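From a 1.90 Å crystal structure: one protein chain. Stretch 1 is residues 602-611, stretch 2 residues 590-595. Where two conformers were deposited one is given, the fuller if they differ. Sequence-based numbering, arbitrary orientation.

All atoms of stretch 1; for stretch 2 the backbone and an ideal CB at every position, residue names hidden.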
ATOM      1  N   LYS A 602       7.405 -21.564  15.587  1.00 11.37           N
ATOM      2  CA  LYS A 602       6.876 -20.527  14.708  1.00 11.89           C
ATOM      3  C   LYS A 602       5.645 -21.000  13.902  1.00 11.46           C
ATOM      4  O   LYS A 602       4.706 -20.248  13.707  1.00 11.73           O
ATOM      5  CB  LYS A 602       7.984 -19.981  13.804  1.00 11.26           C
ATOM      6  CG  LYS A 602       9.062 -19.197  14.594  1.00 12.27           C
ATOM      7  CD  LYS A 602      10.090 -18.533  13.642  1.00 13.00           C
ATOM      8  CE  LYS A 602      11.063 -17.607  14.382  1.00 13.93           C
ATOM      9  NZ  LYS A 602      12.121 -17.167  13.422  1.00 14.01           N
ATOM     10  N   THR A 603       5.666 -22.251  13.448  1.00 11.66           N
ATOM     11  CA  THR A 603       4.495 -22.887  12.854  1.00 11.43           C
ATOM     12  C   THR A 603       3.345 -22.842  13.849  1.00 11.91           C
ATOM     13  O   THR A 603       2.240 -22.423  13.511  1.00 12.55           O
ATOM     14  CB  THR A 603       4.800 -24.372  12.481  1.00 11.95           C
ATOM     15  OG1 THR A 603       5.650 -24.405  11.328  1.00 12.18           O
ATOM     16  CG2 THR A 603       3.514 -25.126  12.169  1.00 12.16           C
ATOM     17  N   GLN A 604       3.633 -23.213  15.094  1.00 11.46           N
ATOM     18  CA  GLN A 604       2.612 -23.279  16.123  1.00 11.39           C
ATOM     19  C   GLN A 604       1.994 -21.895  16.373  1.00 12.15           C
ATOM     20  O   GLN A 604       0.763 -21.754  16.443  1.00 11.92           O
ATOM     21  CB  GLN A 604       3.214 -23.840  17.413  1.00 11.35           C
ATOM     22  CG  GLN A 604       3.582 -25.325  17.323  1.00  9.87           C
ATOM     23  CD  GLN A 604       4.730 -25.720  18.261  1.00 10.35           C
ATOM     24  OE1 GLN A 604       4.975 -25.079  19.295  1.00  9.09           O
ATOM     25  NE2 GLN A 604       5.440 -26.784  17.897  1.00  9.53           N
ATOM     26  N   TYR A 605       2.839 -20.875  16.503  1.00 12.26           N
ATOM     27  CA  TYR A 605       2.338 -19.527  16.769  1.00 12.89           C
ATOM     28  C   TYR A 605       1.488 -18.996  15.616  1.00 13.13           C
ATOM     29  O   TYR A 605       0.352 -18.565  15.827  1.00 13.30           O
ATOM     30  CB  TYR A 605       3.473 -18.535  17.056  1.00 13.41           C
ATOM     31  CG  TYR A 605       2.958 -17.126  17.166  1.00 15.26           C
ATOM     32  CD1 TYR A 605       2.357 -16.677  18.339  1.00 17.26           C
ATOM     33  CD2 TYR A 605       3.014 -16.265  16.081  1.00 18.22           C
ATOM     34  CE1 TYR A 605       1.858 -15.381  18.443  1.00 21.89           C
ATOM     35  CE2 TYR A 605       2.510 -14.971  16.166  1.00 21.53           C
ATOM     36  CZ  TYR A 605       1.935 -14.538  17.345  1.00 23.33           C
ATOM     37  OH  TYR A 605       1.441 -13.253  17.416  1.00 27.27           O
ATOM     38  N   HIS A 606       2.048 -19.009  14.411  1.00 12.76           N
ATOM     39  CA  HIS A 606       1.394 -18.403  13.251  1.00 13.63           C
ATOM     40  C   HIS A 606       0.121 -19.116  12.832  1.00 13.37           C
ATOM     41  O   HIS A 606      -0.868 -18.484  12.460  1.00 13.54           O
ATOM     42  CB  HIS A 606       2.356 -18.312  12.072  1.00 13.75           C
ATOM     43  CG  HIS A 606       3.440 -17.300  12.274  1.00 16.63           C
ATOM     44  ND1 HIS A 606       3.181 -15.953  12.407  1.00 16.91           N
ATOM     45  CD2 HIS A 606       4.786 -17.439  12.382  1.00 16.79           C
ATOM     46  CE1 HIS A 606       4.319 -15.305  12.586  1.00 18.28           C
ATOM     47  NE2 HIS A 606       5.308 -16.184  12.574  1.00 17.62           N
ATOM     48  N   LEU A 607       0.150 -20.437  12.886  1.00 12.58           N
ATOM     49  CA  LEU A 607      -1.024 -21.227  12.592  1.00 12.92           C
ATOM     50  C   LEU A 607      -2.171 -20.848  13.537  1.00 12.22           C
ATOM     51  O   LEU A 607      -3.297 -20.560  13.105  1.00 11.07           O
ATOM     52  CB  LEU A 607      -0.641 -22.697  12.766  1.00 13.79           C
ATOM     53  CG  LEU A 607      -1.576 -23.767  12.248  1.00 17.37           C
ATOM     54  CD1 LEU A 607      -2.760 -23.822  13.193  1.00 18.93           C
ATOM     55  CD2 LEU A 607      -1.988 -23.490  10.786  1.00 18.36           C
ATOM     56  N   ARG A 608      -1.897 -20.835  14.834  1.00 11.16           N
ATOM     57  CA  ARG A 608      -2.954 -20.487  15.773  1.00 11.11           C
ATOM     58  C   ARG A 608      -3.422 -19.041  15.569  1.00 11.68           C
ATOM     59  O   ARG A 608      -4.600 -18.742  15.682  1.00 11.62           O
ATOM     60  CB  ARG A 608      -2.512 -20.763  17.218  1.00 11.18           C
ATOM     61  CG  ARG A 608      -2.253 -22.281  17.449  1.00  9.91           C
ATOM     62  CD  ARG A 608      -3.566 -23.065  17.460  1.00 11.21           C
ATOM     63  NE  ARG A 608      -4.413 -22.589  18.561  1.00 10.61           N
ATOM     64  CZ  ARG A 608      -4.257 -22.970  19.826  1.00 11.16           C
ATOM     65  NH1 ARG A 608      -3.315 -23.846  20.148  1.00  8.74           N
ATOM     66  NH2 ARG A 608      -5.039 -22.477  20.779  1.00 11.62           N
ATOM     67  N   ASN A 609      -2.501 -18.157  15.216  1.00 11.85           N
ATOM     68  CA  ASN A 609      -2.858 -16.759  14.951  1.00 12.19           C
ATOM     69  C   ASN A 609      -3.808 -16.659  13.737  1.00 11.62           C
ATOM     70  O   ASN A 609      -4.851 -15.999  13.803  1.00 10.90           O
ATOM     71  CB  ASN A 609      -1.579 -15.946  14.741  1.00 13.28           C
ATOM     72  CG  ASN A 609      -1.778 -14.468  14.949  1.00 17.35           C
ATOM     73  OD1 ASN A 609      -2.526 -14.032  15.827  1.00 20.41           O
ATOM     74  ND2 ASN A 609      -1.084 -13.675  14.146  1.00 21.73           N
ATOM     75  N   VAL A 610      -3.472 -17.350  12.652  1.00 10.55           N
ATOM     76  CA  VAL A 610      -4.337 -17.383  11.464  1.00 10.79           C
ATOM     77  C   VAL A 610      -5.735 -17.961  11.783  1.00 11.05           C
ATOM     78  O   VAL A 610      -6.751 -17.400  11.400  1.00 10.75           O
ATOM     79  CB  VAL A 610      -3.672 -18.163  10.294  1.00 10.67           C
ATOM     80  CG1 VAL A 610      -4.701 -18.502   9.210  1.00 12.14           C
ATOM     81  CG2 VAL A 610      -2.502 -17.343   9.686  1.00 12.31           C
ATOM     82  N   MET A 611      -5.789 -19.076  12.501  1.00 11.31           N
ATOM     83  CA  MET A 611      -7.079 -19.676  12.826  0.50 11.34           C
ATOM     84  C   MET A 611      -7.947 -18.709  13.627  1.00 11.51           C
ATOM     85  O   MET A 611      -9.160 -18.635  13.406  1.00 11.86           O
ATOM     86  CB  MET A 611      -6.910 -21.014  13.561  0.50 11.47           C
ATOM     87  CG  MET A 611      -6.322 -22.116  12.676  0.50 12.37           C
ATOM     88  SD  MET A 611      -6.619 -23.804  13.237  0.50 12.69           S
ATOM     89  CE  MET A 611      -5.392 -24.032  14.527  0.50 13.54           C
ATOM     90  N   UNK A 590       2.628 -23.015   3.492  1.00 11.93           N
ATOM     91  CA  UNK A 590       3.888 -22.356   3.875  1.00 11.44           C
ATOM     92  C   UNK A 590       4.088 -22.190   5.383  1.00 10.95           C
ATOM     93  O   UNK A 590       5.213 -22.275   5.876  1.00  9.91           O
ATOM     94  CB  UNK A 590       3.955 -20.976   3.217  1.00 11.44           C
ATOM     95  N   UNK A 591       3.014 -21.954   6.127  1.00 10.79           N
ATOM     96  CA  UNK A 591       3.163 -21.834   7.577  1.00 11.66           C
ATOM     97  C   UNK A 591       3.788 -23.080   8.204  1.00 11.34           C
ATOM     98  O   UNK A 591       4.463 -22.990   9.234  1.00 11.93           O
ATOM     99  CB  UNK A 591       1.801 -21.563   8.219  1.00 11.66           C
ATOM    100  N   UNK A 592       3.598 -24.235   7.565  1.00 10.52           N
ATOM    101  CA  UNK A 592       4.114 -25.487   8.120  1.00 10.03           C
ATOM    102  C   UNK A 592       5.583 -25.697   7.797  1.00 10.31           C
ATOM    103  O   UNK A 592       6.182 -26.652   8.293  1.00 10.64           O
ATOM    104  CB  UNK A 592       3.300 -26.671   7.595  1.00 10.03           C
ATOM    105  N   UNK A 593       6.169 -24.828   6.978  1.00 10.06           N
ATOM    106  CA  UNK A 593       7.554 -25.058   6.525  1.00 10.86           C
ATOM    107  C   UNK A 593       8.571 -24.909   7.663  1.00 11.12           C
ATOM    108  O   UNK A 593       9.658 -25.466   7.599  1.00 11.40           O
ATOM    109  CB  UNK A 593       7.903 -24.084   5.398  1.00 10.86           C
ATOM    110  N   UNK A 594       8.226 -24.167   8.710  1.00 11.50           N
ATOM    111  CA  UNK A 594       9.134 -24.080   9.856  1.00 11.61           C
ATOM    112  C   UNK A 594       9.424 -25.458  10.460  1.00 11.63           C
ATOM    113  O   UNK A 594      10.457 -25.626  11.094  1.00 12.22           O
ATOM    114  CB  UNK A 594       8.542 -23.159  10.925  1.00 11.61           C
ATOM    115  N   UNK A 595       8.516 -26.418  10.266  1.00 10.98           N
ATOM    116  CA  UNK A 595       8.682 -27.803  10.763  1.00 10.50           C
ATOM    117  C   UNK A 595       9.851 -28.522  10.110  1.00 10.84           C
ATOM    118  O   UNK A 595      10.345 -29.524  10.642  1.00 10.36           O
ATOM    119  CB  UNK A 595       7.402 -28.607  10.523  1.00 10.50           C
TER

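Stretch 1 is helical throughout, and residues 602, 603, 606, 607 and 610 form the side that meets stretch 2. The backbones come closest where CA of Thr-603 lies 5.4 Å from CA of position 592. The phi/psi values at 590-595 are all helical, so no position demands glycine; preferences must come from the direction of each CA-to-CB bond and from what lies along it.

At position 590 the ideal CB has nothing of stretch 1 within 5.5 Å, so the visible atoms set no preference. The residue is Ala-590. Its O accepts a backbone hydrogen bond from N of position 593 at 2.9 Å.

Position 591 points toward the helix. Its ideal CB is 5.0 Å from CD2 of Leu-607 and 5.1 Å from CB of His-606, leaving a space lined mainly by carbon, with Val-610 farther along. An aliphatic chain would suit it: leucine, isoleucine, methionine or perhaps valine. The deposited Ile-591 (chi1 m, chi2 t) uses both branches. CG2 lies 4.1 Å from CB of Leu-607 and 4.1 Å from CB of His-606, while CD1 reaches 3.6 Å from CG2 of Val-610. The one hydrogen bond between the stretches is also made here, but by the main chain: OG1 of Thr-603 donates to O of Ile-591 at 2.8 Å. It therefore says little about the side chain.

At position 592 CA-to-CB points away, although CG2 of Thr-603 is 4.8 Å from the ideal CB. A short side chain would gain little from the helix; a long one could turn back toward Thr-603 and Leu-607, and a large aliphatic or aromatic group is plausible. Tyr-592 (chi1 m) does turn back. Its CD1 is 4.0 Å from CG2 of Thr-603, and its CZ packs 3.9 Å from CD2 of Leu-607. The hydroxyl is hydrogen-bonded elsewhere in the structure.

Position 593 points away, with no atom of stretch 1 within 5.5 Å of its ideal CB, so many residues are possible. The nearest approach of the Leu-593 side chain to stretch 1 is CB to OG1 of Thr-603, at 6.4 Å, so it makes no contact with the helix.

Position 594 points toward stretch 1, and its ideal CB is tight against OG1 of Thr-603 at 3.2 Å and 4.3 Å from CB of Lys-602. With the methylenes of Lys-602 and the imidazole of His-606 nearby, a flat ring is attractive, though a long aliphatic chain could also fit. Tyr-594 (chi1 m) places its ring centroid 3.5 Å from CB of Lys-602, 6° off the ring normal: a CH-pi contact over the face. Its ring and that of His-606 are near parallel, at 17°, but slid apart with centroids separated by 6.0 Å, so they barely overlap.

At position 595 CA-to-CB runs sideways, with the ideal CB 4.6 Å from OG1 of Thr-603. Several small or polar residues would be compatible. Asp-595 brings OD1 to 3.8 Å from OG1 of Thr-603, a contact rather than a hydrogen bond.

Stretch 2, residues 590-595: AIYLYD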
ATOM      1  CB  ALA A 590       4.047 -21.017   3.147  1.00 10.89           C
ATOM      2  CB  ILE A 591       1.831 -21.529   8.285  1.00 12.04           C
ATOM      3  CG1 ILE A 591       1.469 -20.075   8.053  1.00 14.23           C
ATOM      4  CG2 ILE A 591       1.985 -21.739   9.786  1.00 14.30           C
ATOM      5  CD1 ILE A 591       0.180 -19.633   8.783  1.00 15.02           C
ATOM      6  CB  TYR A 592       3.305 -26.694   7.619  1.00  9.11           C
ATOM      7  CG  TYR A 592       1.929 -26.782   8.260  1.00  8.92           C
ATOM      8  CD1 TYR A 592       1.753 -27.440   9.480  1.00  8.27           C
ATOM      9  CD2 TYR A 592       0.826 -26.180   7.666  1.00  9.63           C
ATOM     10  CE1 TYR A 592       0.507 -27.512  10.090  1.00  8.66           C
ATOM     11  CE2 TYR A 592      -0.437 -26.231   8.274  1.00  8.36           C
ATOM     12  CZ  TYR A 592      -0.576 -26.898   9.493  1.00  9.87           C
ATOM     13  OH  TYR A 592      -1.816 -26.976  10.100  1.00  9.47           O
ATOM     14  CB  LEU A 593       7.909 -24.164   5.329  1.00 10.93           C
ATOM     15  CG  LEU A 593       7.219 -24.538   4.008  1.00 12.22           C
ATOM     16  CD1 LEU A 593       7.468 -23.472   2.915  1.00 11.92           C
ATOM     17  CD2 LEU A 593       7.698 -25.883   3.533  1.00 12.39           C
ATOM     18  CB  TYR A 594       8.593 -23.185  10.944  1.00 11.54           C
ATOM     19  CG  TYR A 594       8.410 -21.714  10.589  1.00 12.55           C
ATOM     20  CD1 TYR A 594       9.492 -20.833  10.581  1.00 13.52           C
ATOM     21  CD2 TYR A 594       7.146 -21.198  10.348  1.00 12.85           C
ATOM     22  CE1 TYR A 594       9.315 -19.478  10.314  1.00 12.68           C
ATOM     23  CE2 TYR A 594       6.953 -19.840  10.061  1.00 13.87           C
ATOM     24  CZ  TYR A 594       8.038 -18.992  10.046  1.00 15.68           C
ATOM     25  OH  TYR A 594       7.841 -17.652   9.780  1.00 15.26           O
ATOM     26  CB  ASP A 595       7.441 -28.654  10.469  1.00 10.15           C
ATOM     27  CG  ASP A 595       6.301 -28.459  11.474  1.00 10.46           C
ATOM     28  OD1 ASP A 595       6.501 -27.871  12.552  1.00 10.02           O
ATOM     29  OD2 ASP A 595       5.179 -28.949  11.184  1.00 10.19           O
TER
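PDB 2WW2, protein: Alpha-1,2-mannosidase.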